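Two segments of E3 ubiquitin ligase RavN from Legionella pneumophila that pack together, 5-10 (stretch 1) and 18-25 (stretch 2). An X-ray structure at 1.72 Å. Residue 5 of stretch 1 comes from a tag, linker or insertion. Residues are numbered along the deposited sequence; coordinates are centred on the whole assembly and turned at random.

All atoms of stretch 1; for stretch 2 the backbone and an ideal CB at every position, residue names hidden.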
ATOM      1  N   SER A   5      -6.142  14.850  16.850  1.00 35.90           N
ATOM      2  CA  SER A   5      -5.397  14.330  15.717  1.00 39.69           C
ATOM      3  C   SER A   5      -6.073  13.069  15.209  1.00 40.00           C
ATOM      4  O   SER A   5      -6.815  12.395  15.928  1.00 42.48           O
ATOM      5  CB  SER A   5      -3.936  14.045  16.080  1.00 46.00           C
ATOM      6  OG  SER A   5      -3.851  12.881  16.863  1.00 52.56           O
ATOM      7  N   MET A   6      -5.818  12.771  13.948  1.00 37.91           N
ATOM      8  CA  MET A   6      -6.250  11.551  13.301  1.00 41.25           C
ATOM      9  C   MET A   6      -5.027  10.862  12.713  1.00 42.57           C
ATOM     10  O   MET A   6      -4.077  11.539  12.310  1.00 41.83           O
ATOM     11  CB  MET A   6      -7.267  11.862  12.192  1.00 43.40           C
ATOM     12  CG  MET A   6      -8.584  12.388  12.706  1.00 45.31           C
ATOM     13  SD  MET A   6      -9.514  11.003  13.399  1.00 52.59           S
ATOM     14  CE  MET A   6     -10.139  10.282  11.876  1.00 50.32           C
ATOM     15  N   PRO A   7      -5.005   9.527  12.688  1.00 42.62           N
ATOM     16  CA  PRO A   7      -3.894   8.826  12.025  1.00 42.90           C
ATOM     17  C   PRO A   7      -3.789   9.250  10.567  1.00 46.41           C
ATOM     18  O   PRO A   7      -4.790   9.298   9.853  1.00 49.10           O
ATOM     19  CB  PRO A   7      -4.279   7.347  12.147  1.00 43.82           C
ATOM     20  CG  PRO A   7      -5.283   7.292  13.240  1.00 47.75           C
ATOM     21  CD  PRO A   7      -6.005   8.599  13.240  1.00 46.38           C
ATOM     22  N   THR A   8      -2.569   9.558  10.129  1.00 46.12           N
ATOM     23  CA  THR A   8      -2.333   9.951   8.746  1.00 47.98           C
ATOM     24  C   THR A   8      -1.247   9.088   8.116  1.00 48.81           C
ATOM     25  O   THR A   8      -0.472   8.408   8.798  1.00 49.71           O
ATOM     26  CB  THR A   8      -1.928  11.429   8.615  1.00 49.66           C
ATOM     27  OG1 THR A   8      -0.624  11.624   9.180  1.00 51.27           O
ATOM     28  CG2 THR A   8      -2.950  12.343   9.292  1.00 46.46           C
ATOM     29  N   TYR A   9      -1.210   9.128   6.787  1.00 46.60           N
ATOM     30  CA  TYR A   9      -0.152   8.522   6.002  1.00 47.90           C
ATOM     31  C   TYR A   9       0.306   9.529   4.959  1.00 47.86           C
ATOM     32  O   TYR A   9      -0.477  10.370   4.507  1.00 46.55           O
ATOM     33  CB  TYR A   9      -0.620   7.225   5.318  1.00 45.32           C
ATOM     34  CG  TYR A   9      -1.713   7.413   4.275  1.00 43.23           C
ATOM     35  CD1 TYR A   9      -3.044   7.610   4.655  1.00 40.43           C
ATOM     36  CD2 TYR A   9      -1.415   7.375   2.906  1.00 42.40           C
ATOM     37  CE1 TYR A   9      -4.046   7.769   3.704  1.00 39.11           C
ATOM     38  CE2 TYR A   9      -2.408   7.526   1.952  1.00 40.26           C
ATOM     39  CZ  TYR A   9      -3.718   7.729   2.351  1.00 40.09           C
ATOM     40  OH  TYR A   9      -4.701   7.893   1.396  1.00 40.64           O
ATOM     41  N   PHE A  10       1.586   9.456   4.595  1.00 47.20           N
ATOM     42  CA  PHE A  10       2.110  10.273   3.502  1.00 47.80           C
ATOM     43  C   PHE A  10       1.698   9.623   2.188  1.00 48.56           C
ATOM     44  O   PHE A  10       2.303   8.642   1.752  1.00 52.74           O
ATOM     45  CB  PHE A  10       3.624  10.413   3.587  1.00 49.69           C
ATOM     46  CG  PHE A  10       4.192  11.371   2.574  1.00 51.65           C
ATOM     47  CD1 PHE A  10       4.117  12.738   2.786  1.00 53.33           C
ATOM     48  CD2 PHE A  10       4.773  10.905   1.400  1.00 51.43           C
ATOM     49  CE1 PHE A  10       4.627  13.631   1.853  1.00 54.17           C
ATOM     50  CE2 PHE A  10       5.287  11.791   0.468  1.00 53.77           C
ATOM     51  CZ  PHE A  10       5.214  13.154   0.692  1.00 54.09           C
ATOM     52  N   UNK A  18      -2.204  12.519   4.656  1.00 47.38           N
ATOM     53  CA  UNK A  18      -3.612  12.264   4.369  1.00 45.11           C
ATOM     54  C   UNK A  18      -4.237  11.479   5.517  1.00 46.04           C
ATOM     55  O   UNK A  18      -3.655  10.495   5.984  1.00 46.37           O
ATOM     56  CB  UNK A  18      -3.770  11.506   3.049  1.00 45.11           C
ATOM     57  N   UNK A  19      -5.433  11.897   5.949  1.00 43.97           N
ATOM     58  CA  UNK A  19      -6.133  11.197   7.025  1.00 44.17           C
ATOM     59  C   UNK A  19      -6.490   9.788   6.570  1.00 42.88           C
ATOM     60  O   UNK A  19      -7.083   9.586   5.501  1.00 45.43           O
ATOM     61  CB  UNK A  19      -7.390  11.960   7.447  1.00 44.17           C
ATOM     62  N   UNK A  20      -6.131   8.802   7.391  1.00 41.10           N
ATOM     63  CA  UNK A  20      -6.464   7.413   7.122  1.00 43.87           C
ATOM     64  C   UNK A  20      -7.926   7.157   7.468  1.00 46.48           C
ATOM     65  O   UNK A  20      -8.376   7.497   8.566  1.00 53.45           O
ATOM     66  CB  UNK A  20      -5.549   6.473   7.910  1.00 43.87           C
ATOM     67  N   UNK A  21      -8.681   6.577   6.534  1.00 45.23           N
ATOM     68  CA  UNK A  21     -10.057   6.197   6.831  1.00 48.68           C
ATOM     69  C   UNK A  21     -10.374   4.883   6.132  1.00 47.18           C
ATOM     70  O   UNK A  21      -9.501   4.248   5.532  1.00 46.59           O
ATOM     71  CB  UNK A  21     -11.036   7.291   6.400  1.00 48.68           C
ATOM     72  N   UNK A  22     -11.639   4.465   6.228  1.00 46.32           N
ATOM     73  CA  UNK A  22     -12.044   3.172   5.690  1.00 50.92           C
ATOM     74  C   UNK A  22     -11.955   3.108   4.171  1.00 48.09           C
ATOM     75  O   UNK A  22     -12.097   2.016   3.610  1.00 49.18           O
ATOM     76  CB  UNK A  22     -13.474   2.853   6.132  1.00 50.92           C
ATOM     77  N   UNK A  23     -11.727   4.236   3.496  1.00 45.25           N
ATOM     78  CA  UNK A  23     -11.593   4.268   2.044  1.00 48.16           C
ATOM     79  C   UNK A  23     -10.142   4.214   1.576  1.00 43.43           C
ATOM     80  O   UNK A  23      -9.893   4.111   0.368  1.00 44.70           O
ATOM     81  CB  UNK A  23     -12.259   5.530   1.493  1.00 48.16           C
ATOM     82  N   UNK A  24      -9.189   4.284   2.502  1.00 39.96           N
ATOM     83  CA  UNK A  24      -7.775   4.169   2.173  1.00 40.00           C
ATOM     84  C   UNK A  24      -7.451   2.764   1.673  1.00 39.90           C
ATOM     85  O   UNK A  24      -7.950   1.767   2.201  1.00 42.70           O
ATOM     86  CB  UNK A  24      -6.913   4.513   3.390  1.00 40.00           C
ATOM     87  N   UNK A  25      -6.611   2.688   0.645  1.00 38.02           N
ATOM     88  CA  UNK A  25      -6.104   1.410   0.151  1.00 38.18           C
ATOM     89  C   UNK A  25      -4.860   1.054   0.952  1.00 40.52           C
ATOM     90  O   UNK A  25      -3.899   1.831   1.001  1.00 40.79           O
ATOM     91  CB  UNK A  25      -5.797   1.470  -1.347  1.00 38.18           C
TER

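Position 18 sits in an extended backbone that pairs antiparallel with Tyr 9: its N donates to Tyr 9 O at 2.8 Å, and its O accepts from Tyr 9 N at 2.9 Å. CA-to-CB points to the same face of the sheet as the Tyr 9 side chain, so whatever stands here lies against that ring. A beta-branched residue suits the strand, and valine, isoleucine or threonine would all cover the ring. The deposited residue is Thr 18. Its CB rests over one face of the ring, 4.0 Å from the Tyr 9 centroid, a CH-pi contact, and its CG2 reaches to 3.6 Å from Tyr 9 OH.

Position 19 is a non-hydrogen-bonded partner of Thr 8, and its CB turns away from stretch 1. The ideal CB is still 4.7 Å from Met 6 CB and 4.8 Å from Thr 8 CG2, so a side chain can graze both neighbours; a beta-branched or modest aliphatic residue fits. Val 19 is found, with CG1 4.1 Å from Met 6 CE and CG2 4.3 Å from Thr 8 CG2.

At position 20 the backbone is fixed first: its N donates to Pro 7 O at 2.8 Å, nearly linear at 173°, which rules out proline. CA-to-CB points sideways, and the CB lies between the Pro 7 ring and the edge of the Tyr 9 ring; both neighbours favour an apolar chain such as leucine, isoleucine or methionine. Leu 20 uses both: CD2 lies 4.3 Å from Pro 7 CB, while its CB lies 4.3 Å from Tyr 9 CD1.

Positions 21 to 24 form a type I turn, closed by the backbone hydrogen bond from 24 N to 21 O at 3.0 Å. Stretch 1 offers nothing near the CB of 21, so the turn sets the preference: aspartate, asparagine or serine could accept from a turn amide. Asp 21 does so: its OD1 accepts a hydrogen bond from the N of position 23 at 3.0 Å. Positions 22 and 23 are out of reach and tolerant of polar residues; they are Glu 22 and Asn 23.

Position 24 points back toward stretch 1, its ideal CB 4.4 Å from Tyr 9 CE1. A methyl would suit the ring, and a hydroxyl could serve the turn. Thr 24 combines these: CG2 approaches Tyr 9 CE1 at 3.6 Å, while OG1 accepts from Asp 21 N at 3.1 Å and shares a water with Tyr 9 OH.

Position 25 has no stretch 1 atom near its CB; it is Ile 25.

Stretch 2 (18-25) TVLDENTI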
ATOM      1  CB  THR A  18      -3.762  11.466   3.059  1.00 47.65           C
ATOM      2  OG1 THR A  18      -3.184  12.200   1.967  1.00 50.46           O
ATOM      3  CG2 THR A  18      -5.239  11.155   2.762  1.00 43.06           C
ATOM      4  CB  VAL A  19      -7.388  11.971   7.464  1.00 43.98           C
ATOM      5  CG1 VAL A  19      -8.305  11.081   8.292  1.00 44.80           C
ATOM      6  CG2 VAL A  19      -7.007  13.224   8.255  1.00 40.76           C
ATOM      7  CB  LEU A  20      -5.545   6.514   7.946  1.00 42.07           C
ATOM      8  CG  LEU A  20      -5.748   5.005   8.002  1.00 46.71           C
ATOM      9  CD1 LEU A  20      -5.361   4.400   6.663  1.00 45.49           C
ATOM     10  CD2 LEU A  20      -4.890   4.421   9.113  1.00 46.95           C
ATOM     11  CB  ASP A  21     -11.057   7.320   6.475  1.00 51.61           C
ATOM     12  CG  ASP A  21     -11.068   7.690   4.988  1.00 59.74           C
ATOM     13  OD1 ASP A  21     -10.614   6.897   4.139  1.00 61.20           O
ATOM     14  OD2 ASP A  21     -11.561   8.800   4.673  1.00 62.93           O
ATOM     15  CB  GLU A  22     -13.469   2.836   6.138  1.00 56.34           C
ATOM     16  CG  GLU A  22     -14.552   3.683   5.477  1.00 63.21           C
ATOM     17  CD  GLU A  22     -15.872   3.647   6.234  1.00 69.71           C
ATOM     18  OE1 GLU A  22     -15.897   3.140   7.379  1.00 74.81           O
ATOM     19  OE2 GLU A  22     -16.885   4.128   5.686  1.00 68.39           O
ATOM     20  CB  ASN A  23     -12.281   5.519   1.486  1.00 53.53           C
ATOM     21  CG  ASN A  23     -13.778   5.516   1.744  1.00 59.73           C
ATOM     22  OD1 ASN A  23     -14.437   4.485   1.600  1.00 62.82           O
ATOM     23  ND2 ASN A  23     -14.320   6.666   2.140  1.00 61.60           N
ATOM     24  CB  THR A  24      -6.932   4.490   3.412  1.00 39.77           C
ATOM     25  OG1 THR A  24      -7.297   5.785   3.922  1.00 40.56           O
ATOM     26  CG2 THR A  24      -5.436   4.451   3.096  1.00 37.41           C
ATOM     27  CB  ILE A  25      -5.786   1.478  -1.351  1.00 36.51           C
ATOM     28  CG1 ILE A  25      -7.059   1.719  -2.166  1.00 37.07           C
ATOM     29  CG2 ILE A  25      -5.037   0.216  -1.819  1.00 36.81           C
ATOM     30  CD1 ILE A  25      -6.769   2.358  -3.524  1.00 41.75           C
TER
HETATM   31  O   HOH W   1      -7.348   7.993   2.459  1.00 58.17           O
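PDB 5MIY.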